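Local structure of extracellular ligand-binding receptor (Desulfohalobium retbaense DSM 5692, 5ERE) at residues Q22-L27 with H238-A243; P232-D237 with G291-V296. The protein probably serves as an extracellular sensor, binding 2-oxo-4-methylpentanoic acid in a periplasmic-binding-protein domain and cytosine in a separate Cache-type sensor domain. One frame throughout, in Å; residues are numbered along the deposited sequence.

In the fold
Both contacts lie in the periplasmic-binding-protein domain and share one run of chain: P232-D237 leads straight into H238-A243, so contact 2 holds the loop after strand 228-232 and contact 1 the helix that follows it. Their centres are 13 Å apart, and they touch where the CD2 atom of H238 comes 3.6 Å from the CA atom of A292. Contact 1 is partly buried and purely apolar, the ring of F240 with L27 and two alanines between helices that stand well apart. Contact 2 is the more buried, with three of its four touching residues in the interior; it joins loop to turn, mixing a tyrosine against peptide groups with a water between two carbonyls. Neither lies at an annotated site.

Contact 1: residues Q22-L27 with H238-A243; sequences QRAVEL and HPFMSA
The ring of F240 reaches across to helix 15-32 and meets A24 with its outer rim. The methyl CB of A24 lies near the ring plane, 3.6 Å from CZ of F240, so the ring arrives edge-on at the alanine. L27, one turn further along the same helix, meets the neighbouring carbon of the rim: its CD2 branch comes within 3.9 Å of CE1 of F240, approaching at a slant. With CG anti to the backbone N (chi1 170°), F240 extends from its helix so that the far end of the ring makes the contact. CD2 of L27 also lies 4.2 Å from CB of A243. One leucine methyl thus fills the angle between the phenylalanine ring and the next turn of helix 239-248. Were F240 an alanine, A24 would probably lose its neighbour across the interface and a gap would open beside CD2 of L27. The two short helical segments run at 109° to each other, their axes 11.5 Å apart at closest, a wide spacing that the ring bridges. H238 is the N-cap: its ND1 accepts from N of F240 at 3.1 Å, a nearly straight bond (167°) that holds the imidazole at the start of the helix. This apolar helix-to-helix packing of the periplasmic-binding-protein domain joins helix 15-32, after strand 3-8, to helix 239-248, after strand 228-232 of the other sheet. Helix 254-271 packs V257 and Y260 against F240 and A259 and C263 against V25, strand 37-42 meets V25 through I38 and F40, and F244 of helix 239-248 extends the apolar patch beside L27.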
loop_
_atom_site.group_PDB
_atom_site.type_symbol
_atom_site.label_atom_id
_atom_site.label_comp_id
_atom_site.label_asym_id
_atom_site.label_seq_id
_atom_site.Cartn_x
_atom_site.Cartn_y
_atom_site.Cartn_z
ATOM N N GLN A 22 -20.441 13.435 -14.984
ATOM C CA GLN A 22 -21.800 13.876 -15.256
ATOM C C GLN A 22 -22.648 12.747 -15.785
ATOM O O GLN A 22 -23.762 12.541 -15.310
ATOM C CB GLN A 22 -21.792 15.013 -16.256
ATOM C CG GLN A 22 -23.147 15.490 -16.782
ATOM C CD GLN A 22 -22.985 16.196 -18.119
ATOM O OE1 GLN A 22 -22.848 17.408 -18.170
ATOM N NE2 GLN A 22 -22.964 15.420 -19.219
ATOM N N ARG A 23 -22.136 12.051 -16.791
ATOM C CA ARG A 23 -22.777 10.851 -17.304
ATOM C C ARG A 23 -23.081 9.807 -16.241
ATOM O O ARG A 23 -24.208 9.246 -16.189
ATOM C CB ARG A 23 -21.867 10.250 -18.373
ATOM C CG ARG A 23 -21.882 11.060 -19.619
ATOM C CD ARG A 23 -20.869 10.521 -20.639
ATOM N NE ARG A 23 -21.002 11.209 -21.909
ATOM C CZ ARG A 23 -20.181 11.023 -22.941
ATOM N NH1 ARG A 23 -19.159 10.195 -22.843
ATOM N NH2 ARG A 23 -20.381 11.674 -24.065
ATOM N N ALA A 24 -22.099 9.530 -15.373
ATOM C CA ALA A 24 -22.293 8.469 -14.408
ATOM C C ALA A 24 -23.359 8.859 -13.359
ATOM O O ALA A 24 -24.155 8.028 -12.938
ATOM C CB ALA A 24 -21.030 8.122 -13.771
ATOM N N VAL A 25 -23.383 10.137 -12.994
ATOM C CA VAL A 25 -24.323 10.673 -12.029
ATOM C C VAL A 25 -25.742 10.608 -12.552
ATOM O O VAL A 25 -26.659 10.266 -11.809
ATOM C CB VAL A 25 -23.967 12.105 -11.680
ATOM C CG1 VAL A 25 -25.111 12.821 -11.007
ATOM C CG2 VAL A 25 -22.768 12.086 -10.774
ATOM N N GLU A 26 -25.913 10.939 -13.824
ATOM C CA GLU A 26 -27.231 10.959 -14.412
ATOM C C GLU A 26 -27.723 9.551 -14.608
ATOM O O GLU A 26 -28.893 9.290 -14.361
ATOM C CB GLU A 26 -27.260 11.726 -15.718
ATOM C CG GLU A 26 -26.903 13.193 -15.488
ATOM C CD GLU A 26 -27.705 14.150 -16.317
ATOM O OE1 GLU A 26 -28.819 14.509 -15.871
ATOM O OE2 GLU A 26 -27.208 14.546 -17.396
ATOM N N LEU A 27 -26.838 8.640 -14.998
ATOM C CA LEU A 27 -27.227 7.236 -15.142
ATOM C C LEU A 27 -27.677 6.618 -13.792
ATOM O O LEU A 27 -28.695 5.908 -13.699
ATOM C CB LEU A 27 -26.065 6.462 -15.746
ATOM C CG LEU A 27 -26.313 5.004 -16.099
ATOM C CD1 LEU A 27 -27.308 4.908 -17.225
ATOM C CD2 LEU A 27 -25.014 4.409 -16.530
ATOM N N HIS A 238 -19.050 -5.362 -12.514
ATOM C CA HIS A 238 -20.197 -4.661 -11.962
ATOM C C HIS A 238 -21.123 -4.200 -13.091
ATOM O O HIS A 238 -20.633 -3.730 -14.110
ATOM C CB HIS A 238 -19.737 -3.464 -11.125
ATOM C CG HIS A 238 -20.821 -2.886 -10.278
ATOM N ND1 HIS A 238 -21.746 -1.992 -10.769
ATOM C CD2 HIS A 238 -21.137 -3.074 -8.976
ATOM C CE1 HIS A 238 -22.595 -1.661 -9.809
ATOM N NE2 HIS A 238 -22.243 -2.301 -8.709
ATOM N N PRO A 239 -22.454 -4.331 -12.917
ATOM C CA PRO A 239 -23.435 -3.913 -13.925
ATOM C C PRO A 239 -23.353 -2.466 -14.417
ATOM O O PRO A 239 -23.875 -2.184 -15.487
ATOM C CB PRO A 239 -24.773 -4.115 -13.202
ATOM C CG PRO A 239 -24.501 -5.185 -12.241
ATOM C CD PRO A 239 -23.129 -4.946 -11.754
ATOM N N PHE A 240 -22.761 -1.570 -13.635
ATOM C CA PHE A 240 -22.571 -0.185 -14.040
ATOM C C PHE A 240 -21.670 -0.062 -15.269
ATOM O O PHE A 240 -21.976 0.721 -16.141
ATOM C CB PHE A 240 -21.958 0.636 -12.908
ATOM C CG PHE A 240 -21.505 2.017 -13.335
ATOM C CD1 PHE A 240 -22.426 3.018 -13.596
ATOM C CD2 PHE A 240 -20.176 2.291 -13.511
ATOM C CE1 PHE A 240 -22.002 4.282 -14.001
ATOM C CE2 PHE A 240 -19.754 3.548 -13.897
ATOM C CZ PHE A 240 -20.676 4.536 -14.139
HETATM N N MSE A 241 -20.579 -0.824 -15.315
HETATM C CA MSE A 241 -19.628 -0.803 -16.456
HETATM C C MSE A 241 -20.376 -0.962 -17.778
HETATM O O MSE A 241 -20.311 -0.128 -18.667
HETATM C CB MSE A 241 -18.603 -1.944 -16.376
HETATM C CG MSE A 241 -17.936 -2.132 -15.075
HETATM SE SE MSE A 241 -16.983 -0.545 -14.636
HETATM C CE MSE A 241 -17.828 -0.491 -12.903
ATOM N N SER A 242 -21.119 -2.054 -17.851
ATOM C CA SER A 242 -21.917 -2.402 -19.017
ATOM C C SER A 242 -23.078 -1.474 -19.308
ATOM O O SER A 242 -23.329 -1.162 -20.470
ATOM C CB SER A 242 -22.448 -3.822 -18.853
ATOM O OG SER A 242 -23.240 -4.169 -19.963
ATOM N N ALA A 243 -23.821 -1.051 -18.284
ATOM C CA ALA A 243 -24.866 -0.049 -18.498
ATOM C C ALA A 243 -24.318 1.270 -19.101
ATOM O O ALA A 243 -24.925 1.868 -19.983
ATOM C CB ALA A 243 -25.581 0.269 -17.189
#

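Contact 2: residues P232-D237 with G291-V296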
loop_
_atom_site.group_PDB
_atom_site.type_symbol
_atom_site.label_atom_id
_atom_site.label_comp_id
_atom_site.label_asym_id
_atom_site.label_seq_id
_atom_site.Cartn_x
_atom_site.Cartn_y
_atom_site.Cartn_z
ATOM N N PRO A 232 -6.803 1.903 -8.808
ATOM C CA PRO A 232 -7.759 1.081 -8.004
ATOM C C PRO A 232 -8.068 -0.267 -8.606
ATOM O O PRO A 232 -8.240 -0.367 -9.809
ATOM C CB PRO A 232 -9.020 1.932 -7.963
ATOM C CG PRO A 232 -8.549 3.334 -8.238
ATOM C CD PRO A 232 -7.375 3.205 -9.174
ATOM N N SER A 233 -8.140 -1.308 -7.790
ATOM C CA SER A 233 -8.234 -2.652 -8.359
ATOM C C SER A 233 -9.646 -3.205 -8.607
ATOM O O SER A 233 -9.794 -4.415 -8.681
ATOM C CB SER A 233 -7.512 -3.654 -7.463
ATOM O OG SER A 233 -8.279 -3.935 -6.335
ATOM N N TYR A 234 -10.660 -2.363 -8.779
ATOM C CA TYR A 234 -12.032 -2.884 -8.968
ATOM C C TYR A 234 -12.103 -3.698 -10.260
ATOM O O TYR A 234 -11.425 -3.361 -11.238
ATOM C CB TYR A 234 -13.049 -1.737 -9.009
ATOM C CG TYR A 234 -12.834 -0.749 -10.127
ATOM C CD1 TYR A 234 -13.224 -1.037 -11.436
ATOM C CD2 TYR A 234 -12.245 0.486 -9.877
ATOM C CE1 TYR A 234 -13.003 -0.122 -12.466
ATOM C CE2 TYR A 234 -12.041 1.402 -10.896
ATOM C CZ TYR A 234 -12.403 1.100 -12.177
ATOM O OH TYR A 234 -12.164 2.033 -13.174
ATOM N N ASN A 235 -12.919 -4.744 -10.302
ATOM C CA ASN A 235 -13.083 -5.480 -11.564
ATOM C C ASN A 235 -14.184 -4.916 -12.454
ATOM O O ASN A 235 -14.991 -4.086 -12.036
ATOM C CB ASN A 235 -13.359 -6.963 -11.298
ATOM C CG ASN A 235 -14.609 -7.193 -10.509
ATOM O OD1 ASN A 235 -15.642 -6.572 -10.747
ATOM N ND2 ASN A 235 -14.530 -8.103 -9.556
ATOM N N GLN A 236 -14.253 -5.439 -13.671
ATOM C CA GLN A 236 -15.218 -4.988 -14.670
ATOM C C GLN A 236 -16.571 -5.653 -14.555
ATOM O O GLN A 236 -17.437 -5.429 -15.377
ATOM C CB GLN A 236 -14.664 -5.242 -16.070
ATOM C CG GLN A 236 -13.270 -4.669 -16.274
ATOM C CD GLN A 236 -13.195 -3.193 -15.938
ATOM O OE1 GLN A 236 -14.147 -2.443 -16.177
ATOM N NE2 GLN A 236 -12.060 -2.765 -15.370
ATOM N N ASP A 237 -16.779 -6.464 -13.534
ATOM C CA ASP A 237 -17.979 -7.288 -13.527
ATOM C C ASP A 237 -19.212 -6.568 -13.026
ATOM O O ASP A 237 -20.320 -7.085 -13.138
ATOM C CB ASP A 237 -17.735 -8.548 -12.704
ATOM C CG ASP A 237 -16.731 -9.482 -13.372
ATOM O OD1 ASP A 237 -16.487 -9.318 -14.593
ATOM O OD2 ASP A 237 -16.187 -10.376 -12.686
ATOM N N GLY A 291 -19.743 -1.851 -3.976
ATOM C CA GLY A 291 -20.337 -1.165 -5.100
ATOM C C GLY A 291 -19.393 -1.267 -6.284
ATOM O O GLY A 291 -18.576 -2.173 -6.361
ATOM N N ALA A 292 -19.511 -0.327 -7.202
ATOM C CA ALA A 292 -18.782 -0.416 -8.444
ATOM C C ALA A 292 -17.283 -0.304 -8.219
ATOM O O ALA A 292 -16.493 -0.918 -8.978
ATOM C CB ALA A 292 -19.265 0.644 -9.425
ATOM N N LEU A 293 -16.879 0.419 -7.161
ATOM C CA LEU A 293 -15.453 0.551 -6.814
ATOM C C LEU A 293 -14.949 -0.640 -6.042
ATOM O O LEU A 293 -13.824 -0.635 -5.572
ATOM C CB LEU A 293 -15.196 1.772 -5.941
ATOM C CG LEU A 293 -15.228 3.175 -6.494
ATOM C CD1 LEU A 293 -15.330 4.187 -5.283
ATOM C CD2 LEU A 293 -13.931 3.384 -7.273
ATOM N N GLY A 294 -15.821 -1.613 -5.810
ATOM C CA GLY A 294 -15.447 -2.752 -5.000
ATOM C C GLY A 294 -15.815 -2.477 -3.551
ATOM O O GLY A 294 -16.719 -1.705 -3.281
ATOM N N LYS A 295 -15.114 -3.132 -2.637
ATOM C CA LYS A 295 -15.312 -2.934 -1.211
ATOM C C LYS A 295 -14.580 -1.673 -0.772
ATOM O O LYS A 295 -13.349 -1.595 -0.877
ATOM C CB LYS A 295 -14.818 -4.148 -0.437
ATOM C CG LYS A 295 -15.054 -4.039 1.061
ATOM C CD LYS A 295 -14.604 -5.296 1.782
ATOM C CE LYS A 295 -14.582 -5.072 3.267
ATOM N NZ LYS A 295 -13.654 -6.038 3.882
ATOM N N VAL A 296 -15.362 -0.689 -0.324
ATOM C CA VAL A 296 -14.874 0.613 0.108
ATOM C C VAL A 296 -15.105 0.762 1.605
ATOM O O VAL A 296 -16.218 0.561 2.063
ATOM C CB VAL A 296 -15.587 1.791 -0.634
ATOM C CG1 VAL A 296 -15.100 3.174 -0.024
ATOM C CG2 VAL A 296 -15.357 1.715 -2.162
HETATM O O HOH W 1 -16.609 -3.513 -9.613
#
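A type I beta turn, G291 to G294, links strands 288-291 and 296-298 of the mixed sheet in the periplasmic-binding-protein domain, and the loop leaving strand 228-232 packs against it through Y234. The turn is closed in both directions, with N of G294 bonded to O of G291 and N of G291 to O of G294. Outside the two segments, D261 accepts from the backbone N of both A292 and L293, fixing the turn to helix 254-271. Y234 meets it chiefly with the root of its side chain: CB lies 3.5 Å from O of A292 and 3.7 Å from C of L293. Because CG sits between the backbone N and the carbonyl carbon (chi1 61°), the ring swings off past the turn, and its CD2 comes 4.2 Å from CD2 of L293, obliquely. The phenol end leads away to a hydrogen bond between OH of Y234 and OH of Y231. At G294, phi is 92°, and a side chain there would jam against the carbonyl O of L293. Further along the loop, N235 forms an Asx turn, its OD1 accepting from N of D237 at 3.0 Å with that N standing above the carbonyl plane. Loop and turn are also joined by water 1, hydrogen-bonded to O of N235 at 3.0 Å and to O of A292 at 2.7 Å.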